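Local coordinates for Alr2269 protein (Nostoc sp., PDB 3MC9), which probably takes part in outer-membrane beta-barrel biogenesis and polypeptide transport, as a cyanobacterial Omp85 protein with periplasmic POTRA domains, at residues R70-Q75 with N116-P121; S99-D104 with V130-Q135. All blocks are in the same frame, centred on the assembly; numbering follows the deposited sequence.

From the N terminus the chain runs out along strand 62-71, whose end and following turn supply 70-75. It then passes helix 78-87 and enters helix 98-110, which carries 99-104. Strand 114-124 follows; its residues 116-121 return to 70-75, and contact 1 closes a loop with 40 residues between its segments. After a short turn, 130-135 in strand 127-136 comes back to 99-104, and contact 2 closes a loop of 25. The segments alternate, so the two loops cross. Contact 1 relates two strands lying on either side of strand 127-136, while contact 2 fixes helix 98-110 to that middle strand; Ser120 N to Ser131 O, a probable hydrogen bond of 2.7 Å, joins them.

Contact 1. Residues R70-Q75 with N116-P121; sequences RPQSGQ and NVQASP
Gln72 reaches over the sheet and meets the amide of Asn116 at the surface, with that of Gln118 more loosely beside it. The end of the Asn116 amide comes nearest to Gln72 OE1; because that amide is probably turned over, the firm measure is Gln72 OE1 to Asn116 CB, 3.9 Å. The two amide planes are inclined by 41°, so they do not stack face to face. Which end of the Asn116 amide is nitrogen is doubtful, and polar pairing with it cannot be argued from the model. On the neighbouring flank Gln72 NE2 lies 4.2 Å from Gln118 NE2, a loose approach of two donor groups rather than a bond. The fit is thin: 83 Å² is buried, both sides summed.

The reach of Gln72 follows from its torsions. CG stands opposite the backbone N (chi1 -163°) and the chain continues extended (chi2 175°), which carries the amide across the intervening strand 127-136. At its root Gln72 packs on Ile133, with Gln72 CA 3.6 Å from Ile133 CG2; Gln135 of the same strand also touches the glutamine.

The backbone sets this spacing. Gln72 pairs with Val134, Asn116 with Gln135 and Gln118 with Ile133 through main-chain hydrogen bonds. Gln72 and Asn116 are consequently 8.4 Å apart between CA atoms, with one strand between them. Side chains alternate along 116-121: Val117 turns away from Gln72 and packs on Ile105, Ile108 and Phe109 of helix 98-110, which places the three amides on the face of the sheet remote from that helix. Such a mixed sheet, with the last strand, 127-136, inserted between 62-71 and the edge strand 114-124, and helices packed on one face, fits the beta-alpha-alpha-beta-beta fold of a POTRA domain.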
loop_
_atom_site.group_PDB
_atom_site.type_symbol
_atom_site.label_atom_id
_atom_site.label_comp_id
_atom_site.label_asym_id
_atom_site.label_seq_id
_atom_site.Cartn_x
_atom_site.Cartn_y
_atom_site.Cartn_z
ATOM N N ARG A 70 11.845 1.132 -11.158
ATOM C CA ARG A 70 11.662 -0.100 -11.937
ATOM C C ARG A 70 10.574 -0.998 -11.352
ATOM O O ARG A 70 10.442 -1.084 -10.142
ATOM C CB ARG A 70 12.969 -0.911 -11.990
ATOM C CG ARG A 70 14.111 -0.264 -12.763
ATOM C CD ARG A 70 13.774 -0.107 -14.244
ATOM N NE ARG A 70 14.875 0.493 -14.997
ATOM C CZ ARG A 70 14.958 1.777 -15.362
ATOM N NH1 ARG A 70 16.023 2.192 -16.045
ATOM N NH2 ARG A 70 13.993 2.653 -15.062
ATOM N N PRO A 71 9.818 -1.699 -12.220
ATOM C CA PRO A 71 8.895 -2.711 -11.734
ATOM C C PRO A 71 9.689 -3.909 -11.245
ATOM O O PRO A 71 10.710 -4.241 -11.825
ATOM C CB PRO A 71 8.091 -3.082 -12.986
ATOM C CG PRO A 71 9.070 -2.910 -14.102
ATOM C CD PRO A 71 9.926 -1.725 -13.692
ATOM N N GLN A 72 9.238 -4.542 -10.180
ATOM C CA GLN A 72 9.846 -5.786 -9.732
ATOM C C GLN A 72 9.548 -6.921 -10.724
ATOM O O GLN A 72 10.364 -7.819 -10.910
ATOM C CB GLN A 72 9.317 -6.160 -8.360
ATOM C CG GLN A 72 10.169 -7.184 -7.649
ATOM C CD GLN A 72 9.674 -7.446 -6.251
ATOM O OE1 GLN A 72 8.701 -6.841 -5.800
ATOM N NE2 GLN A 72 10.343 -8.352 -5.549
ATOM N N SER A 73 8.366 -6.867 -11.337
ATOM C CA SER A 73 7.986 -7.763 -12.426
ATOM C C SER A 73 6.880 -7.101 -13.250
ATOM O O SER A 73 6.263 -6.122 -12.807
ATOM C CB SER A 73 7.499 -9.097 -11.877
ATOM O OG SER A 73 6.249 -8.948 -11.218
ATOM N N GLY A 74 6.624 -7.640 -14.434
ATOM C CA GLY A 74 5.698 -7.020 -15.372
ATOM C C GLY A 74 6.261 -5.713 -15.907
ATOM O O GLY A 74 7.479 -5.529 -15.972
ATOM N N GLN A 75 5.366 -4.815 -16.307
ATOM C CA GLN A 75 5.745 -3.475 -16.739
ATOM C C GLN A 75 5.325 -2.448 -15.720
ATOM O O GLN A 75 4.390 -2.664 -14.957
ATOM C CB GLN A 75 5.083 -3.092 -18.060
ATOM C CG GLN A 75 5.787 -3.571 -19.286
ATOM C CD GLN A 75 5.085 -4.749 -19.882
ATOM O OE1 GLN A 75 4.327 -4.606 -20.840
ATOM N NE2 GLN A 75 5.282 -5.924 -19.285
ATOM N N ASN A 116 4.998 -3.944 -2.697
ATOM C CA ASN A 116 6.390 -4.015 -2.259
ATOM C C ASN A 116 7.215 -2.874 -2.845
ATOM O O ASN A 116 6.986 -2.442 -3.973
ATOM C CB ASN A 116 7.019 -5.370 -2.629
ATOM C CG ASN A 116 8.296 -5.670 -1.831
ATOM O OD1 ASN A 116 9.227 -6.288 -2.352
ATOM N ND2 ASN A 116 8.341 -5.231 -0.566
ATOM N N VAL A 117 8.165 -2.398 -2.047
ATOM C CA VAL A 117 9.049 -1.308 -2.403
ATOM C C VAL A 117 10.410 -1.537 -1.754
ATOM O O VAL A 117 10.492 -1.810 -0.553
ATOM C CB VAL A 117 8.527 0.043 -1.871
ATOM C CG1 VAL A 117 9.454 1.171 -2.320
ATOM C CG2 VAL A 117 7.093 0.289 -2.315
ATOM N N GLN A 118 11.471 -1.442 -2.546
ATOM C CA GLN A 118 12.815 -1.432 -1.993
ATOM C C GLN A 118 13.723 -0.475 -2.750
ATOM O O GLN A 118 13.443 -0.107 -3.887
ATOM C CB GLN A 118 13.404 -2.842 -2.009
ATOM C CG GLN A 118 13.326 -3.532 -3.354
ATOM C CD GLN A 118 13.813 -4.982 -3.309
ATOM O OE1 GLN A 118 15.015 -5.255 -3.405
ATOM N NE2 GLN A 118 12.881 -5.911 -3.181
ATOM N N ALA A 119 14.810 -0.090 -2.097
ATOM C CA ALA A 119 15.860 0.705 -2.712
ATOM C C ALA A 119 17.093 -0.171 -2.879
ATOM O O ALA A 119 17.571 -0.800 -1.913
ATOM C CB ALA A 119 16.179 1.895 -1.871
ATOM N N SER A 120 17.596 -0.211 -4.111
ATOM C CA SER A 120 18.814 -0.936 -4.448
ATOM C C SER A 120 19.890 0.074 -4.930
ATOM O O SER A 120 19.746 0.656 -5.997
ATOM C CB SER A 120 18.485 -1.971 -5.528
ATOM O OG SER A 120 19.615 -2.759 -5.858
ATOM N N PRO A 121 20.940 0.311 -4.125
ATOM C CA PRO A 121 22.012 1.242 -4.507
ATOM C C PRO A 121 23.265 0.597 -5.132
ATOM O O PRO A 121 23.784 -0.399 -4.616
ATOM C CB PRO A 121 22.386 1.916 -3.176
ATOM C CG PRO A 121 22.016 0.951 -2.113
ATOM C CD PRO A 121 21.056 -0.087 -2.711
#

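Contact 2. Residues S99-D104 with V130-Q135; sequences SQLQED and VSFIVQ
Helix 98-110 packs on the sheet of a POTRA domain here, its segment 99-104 lying over 130-135 of strand 127-136, the strand flanked by 62-71 and 114-124. The short axes approach to 11.1 Å and run nearly together in direction, at 27°. Asp104 points at the strand, while Leu101, one turn earlier, reaches it with the end of its side chain; they meet Val130 and Phe132, two residues apart on the same side of the strand.

Leu101 meets the strand through one methyl. CG lies beside the backbone N (chi1 -71°) and CD1 prolongs the chain, anti to CA, so CD2 is the branch that touches: Leu101 CD2 rests 3.7 Å from Val130 CG1 and 4.1 Å from Phe132 CZ. That same Val130 methyl also sits 3.7 Å above the plane of the Phe132 ring, displaced toward its rim, so the one methyl touches both the leucine and the ring.

Asp104 comes to the far end of the ring. Its CB lies 3.9 Å from Phe132 CE1, and its OD2 is 3.8 Å from Phe132 CZ; the carboxylate is tilted 62° from the ring plane and meets it obliquely. Phe132 is further enclosed by Ile88, Val67, Ala119 and Ile108.

Asp104 is a buried acid beside an aromatic ring, yet both its oxygens have partners: OD1 accepts from Arg89 N, and OD2 is hydrogen-bonded to Thr90 OG1. These bonds tie helix 98-110 to the loop at 89-90. They probably help offset the cost of burying the carboxylate, while the apolar contacts of Leu101, Val130 and Phe132 join helix to sheet by dispersion and exclusion of water.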
loop_
_atom_site.group_PDB
_atom_site.type_symbol
_atom_site.label_atom_id
_atom_site.label_comp_id
_atom_site.label_asym_id
_atom_site.label_seq_id
_atom_site.Cartn_x
_atom_site.Cartn_y
_atom_site.Cartn_z
ATOM N N SER A 99 18.759 6.811 5.861
ATOM C CA SER A 99 17.452 7.185 6.360
ATOM C C SER A 99 16.601 7.836 5.297
ATOM O O SER A 99 15.392 7.605 5.240
ATOM C CB SER A 99 17.589 8.158 7.523
ATOM O OG SER A 99 18.329 7.555 8.562
ATOM N N GLN A 100 17.221 8.670 4.471
ATOM C CA GLN A 100 16.487 9.333 3.421
ATOM C C GLN A 100 15.942 8.293 2.454
ATOM O O GLN A 100 14.823 8.423 1.981
ATOM C CB GLN A 100 17.339 10.358 2.685
ATOM C CG GLN A 100 16.570 11.095 1.600
ATOM C CD GLN A 100 15.385 11.853 2.165
ATOM O OE1 GLN A 100 14.217 11.445 2.012
ATOM N NE2 GLN A 100 15.678 12.944 2.853
ATOM N N LEU A 101 16.738 7.263 2.164
ATOM C CA LEU A 101 16.261 6.150 1.355
ATOM C C LEU A 101 15.083 5.450 2.048
ATOM O O LEU A 101 14.057 5.206 1.415
ATOM C CB LEU A 101 17.380 5.132 1.050
ATOM C CG LEU A 101 18.477 5.557 0.062
ATOM C CD1 LEU A 101 19.504 4.445 -0.049
ATOM C CD2 LEU A 101 17.919 5.908 -1.317
ATOM N N GLN A 102 15.212 5.127 3.327
ATOM C CA GLN A 102 14.093 4.488 4.003
ATOM C C GLN A 102 12.829 5.357 3.923
ATOM O O GLN A 102 11.761 4.876 3.594
ATOM C CB GLN A 102 14.398 4.150 5.464
ATOM C CG GLN A 102 13.254 3.344 6.129
ATOM C CD GLN A 102 12.904 2.088 5.342
ATOM O OE1 GLN A 102 13.793 1.343 4.929
ATOM N NE2 GLN A 102 11.612 1.863 5.105
ATOM N N GLU A 103 12.976 6.637 4.225
ATOM C CA GLU A 103 11.888 7.601 4.162
ATOM C C GLU A 103 11.250 7.688 2.754
ATOM O O GLU A 103 10.029 7.823 2.621
ATOM C CB GLU A 103 12.474 8.927 4.583
ATOM C CG GLU A 103 11.564 10.023 4.928
ATOM C CD GLU A 103 12.339 11.119 5.642
ATOM O OE1 GLU A 103 13.001 10.833 6.684
ATOM O OE2 GLU A 103 12.305 12.259 5.154
ATOM N N ASP A 104 12.069 7.608 1.710
ATOM C CA ASP A 104 11.552 7.576 0.345
ATOM C C ASP A 104 10.728 6.286 0.101
ATOM O O ASP A 104 9.675 6.327 -0.545
ATOM C CB ASP A 104 12.688 7.646 -0.677
ATOM C CG ASP A 104 13.295 9.045 -0.813
ATOM O OD1 ASP A 104 12.735 10.050 -0.276
ATOM O OD2 ASP A 104 14.354 9.123 -1.476
ATOM N N VAL A 130 20.692 4.812 -7.717
ATOM C CA VAL A 130 19.688 4.291 -6.773
ATOM C C VAL A 130 18.493 3.779 -7.565
ATOM O O VAL A 130 17.849 4.539 -8.292
ATOM C CB VAL A 130 19.244 5.361 -5.754
ATOM C CG1 VAL A 130 18.117 4.840 -4.862
ATOM C CG2 VAL A 130 20.432 5.817 -4.884
ATOM N N SER A 131 18.230 2.479 -7.445
ATOM C CA SER A 131 17.063 1.867 -8.060
ATOM C C SER A 131 15.955 1.658 -7.033
ATOM O O SER A 131 16.150 1.006 -6.007
ATOM C CB SER A 131 17.449 0.548 -8.736
ATOM O OG SER A 131 18.175 0.807 -9.923
ATOM N N PHE A 132 14.802 2.256 -7.297
ATOM C CA PHE A 132 13.608 1.997 -6.508
ATOM C C PHE A 132 12.855 0.940 -7.278
ATOM O O PHE A 132 12.427 1.179 -8.414
ATOM C CB PHE A 132 12.768 3.253 -6.310
ATOM C CG PHE A 132 13.413 4.265 -5.403
ATOM C CD1 PHE A 132 13.439 4.070 -4.021
ATOM C CD2 PHE A 132 14.023 5.395 -5.929
ATOM C CE1 PHE A 132 14.053 4.992 -3.184
ATOM C CE2 PHE A 132 14.637 6.317 -5.103
ATOM C CZ PHE A 132 14.662 6.115 -3.724
ATOM N N ILE A 133 12.739 -0.240 -6.680
ATOM C CA ILE A 133 12.081 -1.363 -7.325
ATOM C C ILE A 133 10.740 -1.549 -6.648
ATOM O O ILE A 133 10.654 -1.757 -5.440
ATOM C CB ILE A 133 12.957 -2.634 -7.271
ATOM C CG1 ILE A 133 14.289 -2.359 -7.979
ATOM C CG2 ILE A 133 12.233 -3.825 -7.930
ATOM C CD1 ILE A 133 15.464 -3.088 -7.389
ATOM N N VAL A 134 9.680 -1.432 -7.434
ATOM C CA VAL A 134 8.342 -1.378 -6.887
ATOM C C VAL A 134 7.475 -2.433 -7.564
ATOM O O VAL A 134 7.679 -2.759 -8.731
ATOM C CB VAL A 134 7.731 0.019 -7.062
ATOM C CG1 VAL A 134 8.651 1.093 -6.460
ATOM C CG2 VAL A 134 7.450 0.320 -8.530
ATOM N N GLN A 135 6.523 -2.969 -6.812
ATOM C CA GLN A 135 5.594 -3.975 -7.310
ATOM C C GLN A 135 4.214 -3.377 -7.198
ATOM O O GLN A 135 3.686 -3.244 -6.094
ATOM C CB GLN A 135 5.695 -5.261 -6.490
ATOM C CG GLN A 135 4.829 -6.424 -6.992
ATOM C CD GLN A 135 4.870 -6.628 -8.508
ATOM O OE1 GLN A 135 3.849 -6.493 -9.175
ATOM N NE2 GLN A 135 6.037 -6.965 -9.048
#